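Local atomic coordinates of Alr1585 protein (Nostoc sp., PDB entry 5C2I), a protein that is a haem-containing dye-decolorizing (DyP-type) peroxidase that probably uses hydrogen peroxide to oxidise dyes and related aromatic compounds. Residues L7-N19 and P208-V220. The protein carries 1 engineered substitution. Numbering follows the deposited sequence.
Sequences LKNLPEDGIDSEN and PLFMKRDVVRERV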
ATOM      1  N   LEU A   7     -35.448 -25.046 -18.854  1.00 33.61           N
ATOM      2  CA  LEU A   7     -34.430 -25.478 -17.910  1.00 33.30           C
ATOM      3  C   LEU A   7     -33.277 -26.200 -18.607  1.00 32.60           C
ATOM      4  O   LEU A   7     -32.158 -26.211 -18.092  1.00 31.63           O
ATOM      5  CB  LEU A   7     -35.042 -26.415 -16.885  1.00 34.56           C
ATOM      6  CG  LEU A   7     -35.911 -25.819 -15.796  1.00 37.85           C
ATOM      7  CD1 LEU A   7     -36.358 -26.979 -14.932  1.00 40.44           C
ATOM      8  CD2 LEU A   7     -35.222 -24.768 -14.956  1.00 37.62           C
ATOM      9  N   LYS A   8     -33.549 -26.805 -19.758  1.00 32.99           N
ATOM     10  CA  LYS A   8     -32.535 -27.527 -20.521  1.00 34.11           C
ATOM     11  C   LYS A   8     -31.751 -26.652 -21.475  1.00 32.00           C
ATOM     12  O   LYS A   8     -30.772 -27.115 -22.035  1.00 30.34           O
ATOM     13  CB  LYS A   8     -33.168 -28.676 -21.306  1.00 37.73           C
ATOM     14  CG  LYS A   8     -33.526 -29.854 -20.429  1.00 41.76           C
ATOM     15  CD  LYS A   8     -34.097 -31.010 -21.216  1.00 46.66           C
ATOM     16  CE  LYS A   8     -34.713 -32.072 -20.325  1.00 50.36           C
ATOM     17  NZ  LYS A   8     -33.717 -33.070 -19.870  1.00 52.32           N
ATOM     18  N   ASN A   9     -32.188 -25.414 -21.692  1.00 32.02           N
ATOM     19  CA  ASN A   9     -31.564 -24.532 -22.683  1.00 34.29           C
ATOM     20  C   ASN A   9     -31.367 -23.112 -22.184  1.00 33.89           C
ATOM     21  O   ASN A   9     -32.345 -22.368 -22.039  1.00 38.35           O
ATOM     22  CB  ASN A   9     -32.446 -24.409 -23.933  1.00 36.65           C
ATOM     23  CG  ASN A   9     -32.666 -25.733 -24.617  1.00 38.34           C
ATOM     24  OD1 ASN A   9     -31.790 -26.219 -25.308  1.00 39.08           O
ATOM     25  ND2 ASN A   9     -33.829 -26.328 -24.415  1.00 38.37           N
ATOM     26  N   LEU A  10     -30.128 -22.718 -21.969  1.00 30.66           N
ATOM     27  CA  LEU A  10     -29.832 -21.362 -21.515  1.00 28.98           C
ATOM     28  C   LEU A  10     -30.057 -20.401 -22.681  1.00 29.52           C
ATOM     29  O   LEU A  10     -29.678 -20.706 -23.802  1.00 29.74           O
ATOM     30  CB  LEU A  10     -28.384 -21.285 -21.025  1.00 26.62           C
ATOM     31  CG  LEU A  10     -28.019 -20.072 -20.163  1.00 25.60           C
ATOM     32  CD1 LEU A  10     -28.688 -20.203 -18.780  1.00 25.05           C
ATOM     33  CD2 LEU A  10     -26.519 -19.933 -20.046  1.00 23.79           C
ATOM     34  N   PRO A  11     -30.651 -19.236 -22.423  1.00 28.16           N
ATOM     35  CA  PRO A  11     -30.627 -18.239 -23.488  1.00 28.38           C
ATOM     36  C   PRO A  11     -29.185 -17.898 -23.974  1.00 27.76           C
ATOM     37  O   PRO A  11     -28.199 -18.051 -23.232  1.00 24.61           O
ATOM     38  CB  PRO A  11     -31.280 -17.014 -22.858  1.00 29.47           C
ATOM     39  CG  PRO A  11     -31.986 -17.495 -21.644  1.00 29.42           C
ATOM     40  CD  PRO A  11     -31.245 -18.717 -21.177  1.00 28.64           C
ATOM     41  N   GLU A  12     -29.089 -17.443 -25.219  1.00 27.73           N
ATOM     42  CA  GLU A  12     -27.802 -17.198 -25.853  1.00 28.76           C
ATOM     43  C   GLU A  12     -26.880 -16.289 -25.041  1.00 25.86           C
ATOM     44  O   GLU A  12     -25.676 -16.457 -25.046  1.00 23.22           O
ATOM     45  CB  GLU A  12     -28.046 -16.577 -27.238  1.00 32.53           C
ATOM     46  CG  GLU A  12     -26.797 -16.304 -28.051  1.00 34.97           C
ATOM     47  CD  GLU A  12     -26.005 -17.567 -28.354  1.00 38.37           C
ATOM     48  OE1 GLU A  12     -26.549 -18.703 -28.263  1.00 39.39           O
ATOM     49  OE2 GLU A  12     -24.831 -17.408 -28.737  1.00 42.86           O
ATOM     50  N   ASP A  13     -27.446 -15.283 -24.383  1.00 24.98           N
ATOM     51  CA  ASP A  13     -26.646 -14.349 -23.574  1.00 25.67           C
ATOM     52  C   ASP A  13     -26.758 -14.608 -22.094  1.00 25.18           C
ATOM     53  O   ASP A  13     -26.322 -13.774 -21.279  1.00 25.66           O
ATOM     54  CB  ASP A  13     -27.036 -12.884 -23.861  1.00 26.58           C
ATOM     55  CG  ASP A  13     -26.655 -12.469 -25.230  1.00 27.49           C
ATOM     56  OD1 ASP A  13     -25.760 -13.072 -25.822  1.00 26.43           O
ATOM     57  OD2 ASP A  13     -27.298 -11.555 -25.745  1.00 32.59           O
ATOM     58  N   GLY A  14     -27.301 -15.763 -21.731  1.00 23.67           N
ATOM     59  CA  GLY A  14     -27.492 -16.070 -20.315  1.00 22.93           C
ATOM     60  C   GLY A  14     -28.744 -15.410 -19.768  1.00 23.36           C
ATOM     61  O   GLY A  14     -29.478 -14.745 -20.501  1.00 23.93           O
ATOM     62  N   ILE A  15     -28.988 -15.593 -18.492  1.00 22.77           N
ATOM     63  CA  ILE A  15     -30.155 -15.022 -17.816  1.00 23.85           C
ATOM     64  C   ILE A  15     -29.828 -13.554 -17.480  1.00 23.12           C
ATOM     65  O   ILE A  15     -28.850 -13.263 -16.801  1.00 20.55           O
ATOM     66  CB  ILE A  15     -30.529 -15.814 -16.509  1.00 24.53           C
ATOM     67  CG1 ILE A  15     -30.649 -17.372 -16.670  1.00 25.87           C
ATOM     68  CG2 ILE A  15     -31.692 -15.115 -15.818  1.00 25.79           C
ATOM     69  CD1 ILE A  15     -31.661 -17.860 -17.644  1.00 28.33           C
ATOM     70  N   ASP A  16     -30.670 -12.631 -17.922  1.00 23.89           N
ATOM     71  CA  ASP A  16     -30.438 -11.197 -17.692  1.00 24.43           C
ATOM     72  C   ASP A  16     -31.127 -10.741 -16.400  1.00 24.08           C
ATOM     73  O   ASP A  16     -32.355 -10.573 -16.370  1.00 22.81           O
ATOM     74  CB  ASP A  16     -30.951 -10.401 -18.887  1.00 26.29           C
ATOM     75  CG  ASP A  16     -30.661  -8.911 -18.774  1.00 27.47           C
ATOM     76  OD1 ASP A  16     -30.236  -8.425 -17.713  1.00 27.47           O
ATOM     77  OD2 ASP A  16     -30.919  -8.203 -19.746  1.00 30.42           O
ATOM     78  N   SER A  17     -30.355 -10.575 -15.336  1.00 23.53           N
ATOM     79  CA  SER A  17     -30.920 -10.225 -14.032  1.00 25.03           C
ATOM     80  C   SER A  17     -31.626  -8.874 -14.053  1.00 28.00           C
ATOM     81  O   SER A  17     -32.543  -8.673 -13.285  1.00 29.67           O
ATOM     82  CB  SER A  17     -29.861 -10.242 -12.949  1.00 24.99           C
ATOM     83  OG  SER A  17     -28.850  -9.316 -13.261  1.00 27.55           O
ATOM     84  N   GLU A  18     -31.240  -7.966 -14.952  1.00 29.84           N
ATOM     85  CA  GLU A  18     -31.934  -6.669 -15.072  1.00 35.56           C
ATOM     86  C   GLU A  18     -33.213  -6.777 -15.898  1.00 35.97           C
ATOM     87  O   GLU A  18     -34.080  -5.921 -15.791  1.00 35.59           O
ATOM     88  CB  GLU A  18     -31.072  -5.653 -15.816  1.00 39.44           C
ATOM     89  CG  GLU A  18     -29.899  -4.963 -15.125  1.00 43.31           C
ATOM     90  CD  GLU A  18     -29.279  -3.865 -16.040  1.00 47.08           C
ATOM     91  OE1 GLU A  18     -29.941  -2.805 -16.249  1.00 53.81           O
ATOM     92  OE2 GLU A  18     -28.145  -4.050 -16.568  1.00 47.21           O
ATOM     93  N   ASN A  19     -33.303  -7.776 -16.777  1.00 35.16           N
ATOM     94  CA  ASN A  19     -34.518  -8.023 -17.590  1.00 37.18           C
ATOM     95  C   ASN A  19     -34.835  -9.500 -17.615  1.00 33.75           C
ATOM     96  O   ASN A  19     -34.663 -10.170 -18.632  1.00 33.97           O
ATOM     97  CB  ASN A  19     -34.338  -7.524 -19.023  1.00 41.52           C
ATOM     98  CG  ASN A  19     -34.099  -6.040 -19.089  1.00 45.19           C
ATOM     99  OD1 ASN A  19     -35.044  -5.245 -18.984  1.00 51.58           O
ATOM    100  ND2 ASN A  19     -32.823  -5.646 -19.195  1.00 45.25           N
ATOM    101  N   PRO A 208     -18.854 -23.154 -15.469  1.00 16.68           N
ATOM    102  CA  PRO A 208     -20.163 -23.020 -16.114  1.00 16.21           C
ATOM    103  C   PRO A 208     -20.752 -21.640 -15.876  1.00 15.91           C
ATOM    104  O   PRO A 208     -20.680 -21.137 -14.742  1.00 16.31           O
ATOM    105  CB  PRO A 208     -21.020 -24.077 -15.408  1.00 16.42           C
ATOM    106  CG  PRO A 208     -20.089 -24.961 -14.692  1.00 16.62           C
ATOM    107  CD  PRO A 208     -18.863 -24.163 -14.394  1.00 16.32           C
ATOM    108  N   LEU A 209     -21.325 -21.033 -16.910  1.00 15.75           N
ATOM    109  CA  LEU A 209     -21.867 -19.683 -16.806  1.00 16.30           C
ATOM    110  C   LEU A 209     -23.359 -19.704 -17.053  1.00 16.65           C
ATOM    111  O   LEU A 209     -23.849 -20.430 -17.948  1.00 16.36           O
ATOM    112  CB  LEU A 209     -21.191 -18.746 -17.814  1.00 18.04           C
ATOM    113  CG  LEU A 209     -19.653 -18.704 -17.701  1.00 17.99           C
ATOM    114  CD1 LEU A 209     -19.111 -17.694 -18.712  1.00 20.26           C
ATOM    115  CD2 LEU A 209     -19.227 -18.308 -16.297  1.00 17.97           C
ATOM    116  N   PHE A 210     -24.062 -18.841 -16.318  1.00 16.13           N
ATOM    117  CA  PHE A 210     -25.529 -18.775 -16.343  1.00 16.45           C
ATOM    118  C   PHE A 210     -26.091 -17.374 -16.507  1.00 16.71           C
ATOM    119  O   PHE A 210     -27.031 -17.182 -17.245  1.00 17.71           O
ATOM    120  CB  PHE A 210     -26.088 -19.359 -15.029  1.00 15.92           C
ATOM    121  CG  PHE A 210     -25.602 -20.744 -14.747  1.00 15.77           C
ATOM    122  CD1 PHE A 210     -26.166 -21.832 -15.389  1.00 16.19           C
ATOM    123  CD2 PHE A 210     -24.572 -20.964 -13.866  1.00 15.31           C
ATOM    124  CE1 PHE A 210     -25.692 -23.114 -15.147  1.00 15.27           C
ATOM    125  CE2 PHE A 210     -24.094 -22.242 -13.633  1.00 14.78           C
ATOM    126  CZ  PHE A 210     -24.690 -23.298 -14.258  1.00 15.02           C
ATOM    127  N   MET A 211     -25.488 -16.406 -15.841  1.00 17.05           N
ATOM    128  CA  MET A 211     -25.991 -15.041 -15.833  1.00 17.29           C
ATOM    129  C   MET A 211     -25.348 -14.199 -16.932  1.00 18.27           C
ATOM    130  O   MET A 211     -24.123 -14.325 -17.188  1.00 17.91           O
ATOM    131  CB  MET A 211     -25.754 -14.390 -14.453  1.00 17.03           C
ATOM    132  CG  MET A 211     -26.293 -15.148 -13.259  1.00 17.46           C
ATOM    133  SD  MET A 211     -28.063 -15.457 -13.384  1.00 18.62           S
ATOM    134  CE  MET A 211     -28.709 -13.820 -13.373  1.00 19.01           C
ATOM    135  N   LYS A 212     -26.158 -13.361 -17.547  1.00 19.26           N
ATOM    136  CA  LYS A 212     -25.713 -12.465 -18.639  1.00 21.33           C
ATOM    137  C   LYS A 212     -24.407 -11.717 -18.329  1.00 22.27           C
ATOM    138  O   LYS A 212     -23.521 -11.632 -19.198  1.00 22.25           O
ATOM    139  CB  LYS A 212     -26.793 -11.462 -19.027  1.00 22.84           C
ATOM    140  CG  LYS A 212     -26.376 -10.540 -20.198  1.00 23.53           C
ATOM    141  CD  LYS A 212     -27.508  -9.664 -20.702  1.00 25.29           C
ATOM    142  CE  LYS A 212     -27.007  -8.766 -21.811  1.00 26.58           C
ATOM    143  NZ  LYS A 212     -28.090  -7.944 -22.367  1.00 28.58           N
ATOM    144  N   ARG A 213     -24.285 -11.163 -17.130  1.00 23.56           N
ATOM    145  CA  ARG A 213     -23.112 -10.338 -16.809  1.00 26.31           C
ATOM    146  C   ARG A 213     -21.848 -11.178 -16.964  1.00 24.37           C
ATOM    147  O   ARG A 213     -20.825 -10.698 -17.500  1.00 22.88           O
ATOM    148  CB  ARG A 213     -23.178  -9.783 -15.380  1.00 29.12           C
ATOM    149  CG  ARG A 213     -24.292  -8.771 -15.183  1.00 37.01           C
ATOM    150  CD  ARG A 213     -23.826  -7.362 -15.336  1.00 41.14           C
ATOM    151  NE  ARG A 213     -22.543  -7.100 -14.688  1.00 44.14           N
ATOM    152  CZ  ARG A 213     -21.824  -5.999 -14.913  1.00 48.94           C
ATOM    153  NH1 ARG A 213     -22.286  -5.039 -15.722  1.00 47.32           N
ATOM    154  NH2 ARG A 213     -20.639  -5.863 -14.329  1.00 49.75           N
ATOM    155  N   ASP A 214     -21.921 -12.439 -16.545  1.00 22.30           N
ATOM    156  CA  ASP A 214     -20.790 -13.350 -16.718  1.00 20.94           C
ATOM    157  C   ASP A 214     -20.592 -13.784 -18.146  1.00 21.04           C
ATOM    158  O   ASP A 214     -19.443 -13.852 -18.632  1.00 20.95           O
ATOM    159  CB  ASP A 214     -20.975 -14.610 -15.841  1.00 21.31           C
ATOM    160  CG  ASP A 214     -20.843 -14.331 -14.333  1.00 21.68           C
ATOM    161  OD1 ASP A 214     -20.193 -13.350 -13.937  1.00 22.08           O
ATOM    162  OD2 ASP A 214     -21.391 -15.119 -13.536  1.00 21.71           O
ATOM    163  N   VAL A 215     -21.684 -14.156 -18.810  1.00 20.35           N
ATOM    164  CA  VAL A 215     -21.612 -14.669 -20.180  1.00 20.26           C
ATOM    165  C   VAL A 215     -20.992 -13.627 -21.096  1.00 21.58           C
ATOM    166  O   VAL A 215     -20.070 -13.920 -21.865  1.00 20.72           O
ATOM    167  CB  VAL A 215     -22.989 -15.108 -20.703  1.00 19.87           C
ATOM    168  CG1 VAL A 215     -22.935 -15.438 -22.190  1.00 21.11           C
ATOM    169  CG2 VAL A 215     -23.493 -16.331 -19.923  1.00 19.51           C
ATOM    170  N   VAL A 216     -21.499 -12.405 -21.019  1.00 21.16           N
ATOM    171  CA  VAL A 216     -21.016 -11.350 -21.912  1.00 22.80           C
ATOM    172  C   VAL A 216     -19.545 -10.993 -21.639  1.00 22.16           C
ATOM    173  O   VAL A 216     -18.754 -10.850 -22.578  1.00 22.66           O
ATOM    174  CB  VAL A 216     -21.951 -10.140 -21.822  1.00 23.86           C
ATOM    175  CG1 VAL A 216     -21.367  -8.973 -22.588  1.00 26.42           C
ATOM    176  CG2 VAL A 216     -23.310 -10.511 -22.414  1.00 24.51           C
ATOM    177  N   ARG A 217     -19.178 -10.866 -20.371  1.00 20.99           N
ATOM    178  CA  ARG A 217     -17.796 -10.581 -19.984  1.00 21.60           C
ATOM    179  C   ARG A 217     -16.874 -11.664 -20.503  1.00 20.71           C
ATOM    180  O   ARG A 217     -15.829 -11.378 -21.044  1.00 20.07           O
ATOM    181  CB  ARG A 217     -17.640 -10.503 -18.464  1.00 22.40           C
ATOM    182  CG  ARG A 217     -16.237 -10.098 -17.978  1.00 24.22           C
ATOM    183  CD  ARG A 217     -16.018 -10.358 -16.466  1.00 25.03           C
ATOM    184  NE  ARG A 217     -16.074 -11.795 -16.214  1.00 27.92           N
ATOM    185  CZ  ARG A 217     -17.015 -12.437 -15.514  1.00 28.17           C
ATOM    186  NH1 ARG A 217     -17.979 -11.782 -14.899  1.00 28.45           N
ATOM    187  NH2 ARG A 217     -16.967 -13.747 -15.416  1.00 27.27           N
ATOM    188  N   GLU A 218     -17.240 -12.920 -20.275  1.00 20.02           N
ATOM    189  CA  GLU A 218     -16.397 -14.011 -20.698  1.00 20.48           C
ATOM    190  C   GLU A 218     -16.302 -14.114 -22.204  1.00 19.94           C
ATOM    191  O   GLU A 218     -15.215 -14.358 -22.738  1.00 19.65           O
ATOM    192  CB  GLU A 218     -16.823 -15.315 -20.057  1.00 21.16           C
ATOM    193  CG  GLU A 218     -16.634 -15.293 -18.545  1.00 23.47           C
ATOM    194  CD  GLU A 218     -15.173 -15.402 -18.111  1.00 25.59           C
ATOM    195  OE1 GLU A 218     -14.390 -16.047 -18.833  1.00 25.83           O
ATOM    196  OE2 GLU A 218     -14.816 -14.876 -17.028  1.00 28.56           O
ATOM    197  N   ARG A 219     -17.393 -13.859 -22.907  1.00 20.51           N
ATOM    198  CA  ARG A 219     -17.391 -13.906 -24.362  1.00 21.38           C
ATOM    199  C   ARG A 219     -16.416 -12.894 -24.989  1.00 21.53           C
ATOM    200  O   ARG A 219     -15.688 -13.255 -25.950  1.00 20.63           O
ATOM    201  CB  ARG A 219     -18.793 -13.691 -24.925  1.00 23.03           C
ATOM    202  CG  ARG A 219     -18.959 -13.950 -26.414  1.00 25.81           C
ATOM    203  CD  ARG A 219     -20.304 -13.487 -26.903  1.00 29.86           C
ATOM    204  NE  ARG A 219     -21.377 -14.386 -26.619  1.00 33.21           N
ATOM    205  CZ  ARG A 219     -22.542 -14.025 -26.070  1.00 36.74           C
ATOM    206  NH1 ARG A 219     -22.823 -12.770 -25.763  1.00 41.13           N
ATOM    207  NH2 ARG A 219     -23.453 -14.951 -25.864  1.00 39.27           N
ATOM    208  N   VAL A 220     -16.465 -11.644 -24.520  1.00 21.21           N
ATOM    209  CA  VAL A 220     -15.617 -10.613 -25.100  1.00 22.00           C
ATOM    210  C   VAL A 220     -14.153 -10.930 -24.810  1.00 21.21           C
ATOM    211  O   VAL A 220     -13.303 -10.620 -25.621  1.00 20.98           O
ATOM    212  CB  VAL A 220     -16.000  -9.191 -24.647  1.00 23.30           C
ATOM    213  CG1 VAL A 220     -15.479  -8.913 -23.277  1.00 23.63           C
ATOM    214  CG2 VAL A 220     -15.437  -8.177 -25.653  1.00 25.80           C
TER
HETATM  215  O   HOH W   1     -26.901 -10.613 -15.375  1.00 13.76           O
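Lys212 runs its extended chain alongside Asp16, CD lying 3.8 Å from Asp16 CG, and ends in a long salt bridge, NZ to OD2 of that same carboxylate. With CG anti to the backbone N (chi1 -176°), Asp16 runs beside the lysine, pointing the same way; its OD1 meanwhile closes an Asx turn with Glu18 N. Between the backbones is a single beta bridge: Ile15 N gives a nearly straight bond to Phe210 O (2.8 Å), and Lys212 N, in the first turn of helix 212-221, gives one back to Ile15 O (2.8 Å). Met211, the N-cap residue, folds back at chi2 and chi3 so that CE reaches Ser17 CB (3.8 Å) while SD rests against Ile15 CB. Gly14 leaves room where a CB would collide with Phe210 O and Val215 CG2. Farther along the helix, NH1 and NH2 of Arg219 both grip Asp13 OD1, each at 3.0 Å, the carboxylate and guanidinium planes 61° apart. Replacing Arg219 by an alanine is likely to leave the Asp13 carboxylate without its cationic mate and freer to turn. Water 1 links Ser17 OG to Arg213 N. The loop after helix 4-8 thus runs along the first two turns of helix 212-221, just beyond Leu209, whose side chain is about 10 Å from the bound haem, with Ser17 touching helix 73-86 and Phe210 packing on strand 363-369.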